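Local atomic coordinates of Glyco_hydro_cc domain-containing protein (Pseudomonas viridiflava, PDB entry 6UAV), a protein that probably hydrolyses internal beta-1,3 linkages of beta-1,3-glucans, as an endo-beta-1,3-glucanase of glycoside hydrolase family 128. Residues G118-N122 / W135-F139; V8-V12 / W28-S32. Residue numbers count along the deposited sequence, not the author numbering.

Contact 1 (G118-N122 / W135-F139); sequences GPAMN and WLDAF
Residues 118-121 end a barrel strand, and residues 135-139 form a helical segment that runs back past it antiparallel, at 156°, with the axes 11.3 Å apart. At Gly118 (phi/psi 149/-174) a CB would jam against the preceding carbonyl oxygen, and the peptide bond leading into Pro119 is cis. From there the chain is extended, so that Pro119 and Met121 aim at the helix while Ala120 points the other way; the closest CA pair is Pro119 with Leu136, at 8.6 Å. This is the strand-to-helix layer of a beta-alpha-beta unit in a TIM barrel, and the helix meets the strand with apolar residues. Met121, m at all three chi angles, folds its thioether against Trp135 (chi1 t, chi2 98°): CE lies 3.7 Å from Trp135 CE3, and SD lies 4.6 Å from the six-membered ring centroid, an oblique Met-aromatic contact. The compact Pro119 ring (C-gamma exo) brings CG to 3.9 Å from Trp135 CZ3 and CD to 4.4 Å from CE2 of Phe139 (chi1 t). Leu136 (chi1 m, chi2 t) leaves its helix sideways, but its end nears the strand, with CD1 4.0 Å from Met121 CG and CD2 4.3 Å from Pro119 CD. Trp135 NE1 donates to Met93 O.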
loop_
_atom_site.group_PDB
_atom_site.type_symbol
_atom_site.label_atom_id
_atom_site.label_comp_id
_atom_site.label_asym_id
_atom_site.label_seq_id
_atom_site.Cartn_x
_atom_site.Cartn_y
_atom_site.Cartn_z
ATOM N N GLY A 118 6.751 -3.739 -4.127
ATOM C CA GLY A 118 5.934 -3.475 -5.315
ATOM C C GLY A 118 6.378 -4.397 -6.441
ATOM O O GLY A 118 7.237 -5.232 -6.234
ATOM N N PRO A 119 5.846 -4.247 -7.659
ATOM C CA PRO A 119 4.767 -3.330 -7.958
ATOM C C PRO A 119 3.501 -3.641 -7.137
ATOM O O PRO A 119 3.314 -4.760 -6.735
ATOM C CB PRO A 119 4.559 -3.528 -9.476
ATOM C CG PRO A 119 5.826 -4.103 -9.936
ATOM C CD PRO A 119 6.241 -5.026 -8.821
ATOM N N ALA A 120 2.648 -2.638 -7.011
ATOM C CA ALA A 120 1.338 -2.761 -6.315
ATOM C C ALA A 120 0.301 -3.169 -7.333
ATOM O O ALA A 120 -0.061 -2.350 -8.223
ATOM C CB ALA A 120 0.971 -1.478 -5.629
ATOM N N MET A 121 -0.131 -4.426 -7.240
ATOM C CA MET A 121 -1.047 -5.040 -8.194
ATOM C C MET A 121 -2.500 -4.950 -7.720
ATOM O O MET A 121 -2.787 -4.751 -6.530
ATOM C CB MET A 121 -0.631 -6.492 -8.454
ATOM C CG MET A 121 0.839 -6.629 -8.933
ATOM S SD MET A 121 1.277 -5.575 -10.381
ATOM C CE MET A 121 0.209 -6.295 -11.622
ATOM N N ASN A 122 -3.369 -5.063 -8.718
ATOM C CA ASN A 122 -4.834 -5.197 -8.543
ATOM C C ASN A 122 -5.357 -5.935 -9.791
ATOM O O ASN A 122 -4.541 -6.263 -10.703
ATOM C CB ASN A 122 -5.437 -3.800 -8.289
ATOM C CG ASN A 122 -6.854 -3.733 -7.727
ATOM O OD1 ASN A 122 -7.627 -4.715 -7.750
ATOM N ND2 ASN A 122 -7.165 -2.569 -7.188
ATOM N N TRP A 135 0.466 -9.845 -15.889
ATOM C CA TRP A 135 1.347 -8.649 -15.886
ATOM C C TRP A 135 2.683 -9.009 -15.229
ATOM O O TRP A 135 3.748 -8.712 -15.819
ATOM C CB TRP A 135 0.601 -7.432 -15.291
ATOM C CG TRP A 135 1.357 -6.137 -15.451
ATOM C CD1 TRP A 135 1.154 -5.210 -16.417
ATOM C CD2 TRP A 135 2.535 -5.747 -14.747
ATOM N NE1 TRP A 135 2.084 -4.204 -16.304
ATOM C CE2 TRP A 135 2.965 -4.513 -15.281
ATOM C CE3 TRP A 135 3.251 -6.293 -13.659
ATOM C CZ2 TRP A 135 4.106 -3.853 -14.846
ATOM C CZ3 TRP A 135 4.360 -5.621 -13.189
ATOM C CH2 TRP A 135 4.776 -4.418 -13.778
ATOM N N LEU A 136 2.667 -9.625 -14.066
ATOM C CA LEU A 136 3.918 -9.939 -13.347
ATOM C C LEU A 136 4.747 -10.956 -14.108
ATOM O O LEU A 136 5.977 -10.781 -14.134
ATOM C CB LEU A 136 3.631 -10.440 -11.936
ATOM C CG LEU A 136 3.189 -9.395 -10.895
ATOM C CD1 LEU A 136 2.632 -10.099 -9.677
ATOM C CD2 LEU A 136 4.333 -8.480 -10.524
ATOM N N ASP A 137 4.153 -11.989 -14.707
ATOM C CA ASP A 137 4.910 -12.938 -15.544
ATOM C C ASP A 137 5.675 -12.162 -16.616
ATOM O O ASP A 137 6.892 -12.435 -16.839
ATOM C CB ASP A 137 4.016 -13.992 -16.158
ATOM C CG ASP A 137 3.555 -15.080 -15.211
ATOM O OD1 ASP A 137 4.079 -15.117 -14.030
ATOM O OD2 ASP A 137 2.726 -15.899 -15.675
ATOM N N ALA A 138 4.977 -11.267 -17.295
ATOM C CA ALA A 138 5.564 -10.527 -18.422
ATOM C C ALA A 138 6.674 -9.607 -17.921
ATOM O O ALA A 138 7.707 -9.484 -18.618
ATOM C CB ALA A 138 4.497 -9.762 -19.126
ATOM N N PHE A 139 6.456 -8.946 -16.774
ATOM C CA PHE A 139 7.469 -8.037 -16.183
ATOM C C PHE A 139 8.710 -8.839 -15.814
ATOM O O PHE A 139 9.839 -8.422 -16.191
ATOM C CB PHE A 139 6.841 -7.367 -14.947
ATOM C CG PHE A 139 7.812 -6.726 -14.013
ATOM C CD1 PHE A 139 8.590 -5.655 -14.416
ATOM C CD2 PHE A 139 7.995 -7.252 -12.751
ATOM C CE1 PHE A 139 9.513 -5.104 -13.549
ATOM C CE2 PHE A 139 8.916 -6.699 -11.874
ATOM C CZ PHE A 139 9.662 -5.606 -12.276
#

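Contact 2 (V8-V12 / W28-S32); sequences VAYDV and WYNWS
Two neighbouring parallel strands of the TIM barrel meet here, pairing Val8 with Trp28 (CA-CA 4.9 Å) and Ala9 with Tyr29 (5.6 Å). The ladder is short: Tyr29 N donates weakly to Val8 O at 3.4 Å, Tyr10 N donates to Tyr29 O at 3.2 Å, and both chains then leave the sheet as loops. Trp28, the residue most buried by the contact, lies on the same face as Val8. With chi1 p and chi2 102°, it offers its five-membered ring to Val12, whose CG2 sits over the ring face 4.0 Å from the centroid, a CH-pi contact; a broad indole suits this place by filling space while keeping one polar NH. On the other face, small Ala9 leaves room for two large rings: its CB is 3.6 Å from Tyr29 CE1 and 3.7 Å from Trp31 CZ2. Trp31 (phi/psi 62/18) reaches back to this place, and its NE1 is hydrogen-bonded to Glu184. Asp11, the centre of an inverse gamma turn, ties the loops together through its carboxylate: Asn30 ND2 donates to Asp11 OD1 at 2.9 Å. A water donates to Asp11 OD1 at 2.7 Å and to Val12 O at 2.6 Å, and accepts from Trp28 NE1 at 3.0 Å.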
loop_
_atom_site.group_PDB
_atom_site.type_symbol
_atom_site.label_atom_id
_atom_site.label_comp_id
_atom_site.label_asym_id
_atom_site.label_seq_id
_atom_site.Cartn_x
_atom_site.Cartn_y
_atom_site.Cartn_z
ATOM N N VAL A 8 -2.408 3.132 7.224
ATOM C CA VAL A 8 -3.490 3.839 6.502
ATOM C C VAL A 8 -2.915 4.332 5.183
ATOM O O VAL A 8 -1.835 4.896 5.187
ATOM C CB VAL A 8 -4.082 4.963 7.389
ATOM C CG1 VAL A 8 -5.257 5.623 6.681
ATOM C CG2 VAL A 8 -4.530 4.390 8.738
ATOM N N ALA A 9 -3.727 4.255 4.126
ATOM C CA ALA A 9 -3.414 4.778 2.784
ATOM C C ALA A 9 -4.115 6.115 2.637
ATOM O O ALA A 9 -5.333 6.097 2.478
ATOM C CB ALA A 9 -3.880 3.797 1.738
ATOM N N TYR A 10 -3.452 7.203 2.983
ATOM C CA TYR A 10 -4.090 8.530 3.127
ATOM C C TYR A 10 -3.003 9.580 3.224
ATOM O O TYR A 10 -2.063 9.370 3.957
ATOM C CB TYR A 10 -4.992 8.623 4.363
ATOM C CG TYR A 10 -5.759 9.907 4.529
ATOM C CD1 TYR A 10 -6.734 10.250 3.610
ATOM C CD2 TYR A 10 -5.555 10.743 5.607
ATOM C CE1 TYR A 10 -7.463 11.409 3.761
ATOM C CE2 TYR A 10 -6.237 11.942 5.736
ATOM C CZ TYR A 10 -7.206 12.272 4.809
ATOM O OH TYR A 10 -7.974 13.420 4.897
ATOM N N ASP A 11 -3.197 10.730 2.604
ATOM C CA ASP A 11 -2.217 11.831 2.731
ATOM C C ASP A 11 -2.486 12.565 4.054
ATOM O O ASP A 11 -3.006 13.697 4.051
ATOM C CB ASP A 11 -2.267 12.741 1.513
ATOM C CG ASP A 11 -1.124 13.731 1.467
ATOM O OD1 ASP A 11 -0.073 13.466 2.110
ATOM O OD2 ASP A 11 -1.248 14.677 0.687
ATOM N N VAL A 12 -2.015 11.983 5.159
ATOM C CA VAL A 12 -2.214 12.601 6.494
ATOM C C VAL A 12 -1.529 13.976 6.462
ATOM O O VAL A 12 -0.313 14.055 6.110
ATOM C CB VAL A 12 -1.619 11.737 7.591
ATOM C CG1 VAL A 12 -1.754 12.437 8.915
ATOM C CG2 VAL A 12 -2.257 10.365 7.627
ATOM N N TRP A 28 1.923 5.100 7.610
ATOM C CA TRP A 28 1.057 5.557 6.507
ATOM C C TRP A 28 1.883 5.826 5.274
ATOM O O TRP A 28 3.106 5.890 5.342
ATOM C CB TRP A 28 0.254 6.811 6.891
ATOM C CG TRP A 28 0.927 8.153 6.714
ATOM C CD1 TRP A 28 0.700 9.016 5.684
ATOM C CD2 TRP A 28 1.896 8.796 7.544
ATOM N NE1 TRP A 28 1.411 10.167 5.837
ATOM C CE2 TRP A 28 2.155 10.069 6.983
ATOM C CE3 TRP A 28 2.541 8.436 8.741
ATOM C CZ2 TRP A 28 3.051 10.971 7.551
ATOM C CZ3 TRP A 28 3.390 9.360 9.308
ATOM C CH2 TRP A 28 3.680 10.574 8.700
ATOM N N TYR A 29 1.193 6.064 4.162
ATOM C CA TYR A 29 1.886 6.516 2.951
ATOM C C TYR A 29 0.869 7.321 2.185
ATOM O O TYR A 29 -0.304 7.259 2.543
ATOM C CB TYR A 29 2.459 5.321 2.173
ATOM C CG TYR A 29 1.421 4.579 1.377
ATOM C CD1 TYR A 29 0.506 3.721 1.986
ATOM C CD2 TYR A 29 1.359 4.742 0.016
ATOM C CE1 TYR A 29 -0.431 3.034 1.236
ATOM C CE2 TYR A 29 0.429 4.075 -0.736
ATOM C CZ TYR A 29 -0.489 3.224 -0.123
ATOM O OH TYR A 29 -1.397 2.547 -0.877
ATOM N N ASN A 30 1.331 8.046 1.190
ATOM C CA ASN A 30 0.484 9.038 0.486
ATOM C C ASN A 30 0.716 8.967 -1.015
ATOM O O ASN A 30 0.395 9.947 -1.669
ATOM C CB ASN A 30 0.709 10.459 1.007
ATOM C CG ASN A 30 2.085 10.986 0.659
ATOM O OD1 ASN A 30 2.892 10.247 0.069
ATOM N ND2 ASN A 30 2.318 12.252 0.978
ATOM N N TRP A 31 1.129 7.823 -1.532
ATOM C CA TRP A 31 1.348 7.601 -2.979
ATOM C C TRP A 31 2.442 8.536 -3.528
ATOM O O TRP A 31 2.505 8.700 -4.717
ATOM C CB TRP A 31 0.058 7.738 -3.788
ATOM C CG TRP A 31 -0.978 6.765 -3.341
ATOM C CD1 TRP A 31 -1.148 5.482 -3.766
ATOM C CD2 TRP A 31 -2.047 7.005 -2.400
ATOM N NE1 TRP A 31 -2.214 4.899 -3.147
ATOM C CE2 TRP A 31 -2.781 5.795 -2.287
ATOM C CE3 TRP A 31 -2.446 8.120 -1.658
ATOM C CZ2 TRP A 31 -3.915 5.694 -1.451
ATOM C CZ3 TRP A 31 -3.574 8.026 -0.863
ATOM C CH2 TRP A 31 -4.257 6.824 -0.746
ATOM N N SER A 32 3.284 9.124 -2.686
ATOM C CA SER A 32 4.236 10.160 -3.158
ATOM C C SER A 32 5.540 9.994 -2.427
ATOM O O SER A 32 5.626 9.250 -1.435
ATOM C CB SER A 32 3.674 11.550 -2.966
ATOM O OG SER A 32 4.079 12.004 -1.724
HETATM O O HOH W 1 1.229 12.802 4.428
#

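Overall arrangement
From the N terminus, contact 2 comes first: strand 6-9 leads through helix 15-22 to strand 27-29, and the contact closes this crossover by pairing the two strands side by side. The chain then builds strands 51-56 and 78-81 before contact 1 opens on strand 115-121, fifth in the barrel, and closes a shorter loop against helix 132-146. The two loops therefore stand in series, neither enclosing nor crossing the other. The centres of the two contacts are about 21 Å apart and their nearest atoms about 7 Å, without touching, yet both reach the same eight-stranded sheet. Contact 2 joins strand to strand within the barrel wall, whereas contact 1 fixes an outer helix to that wall.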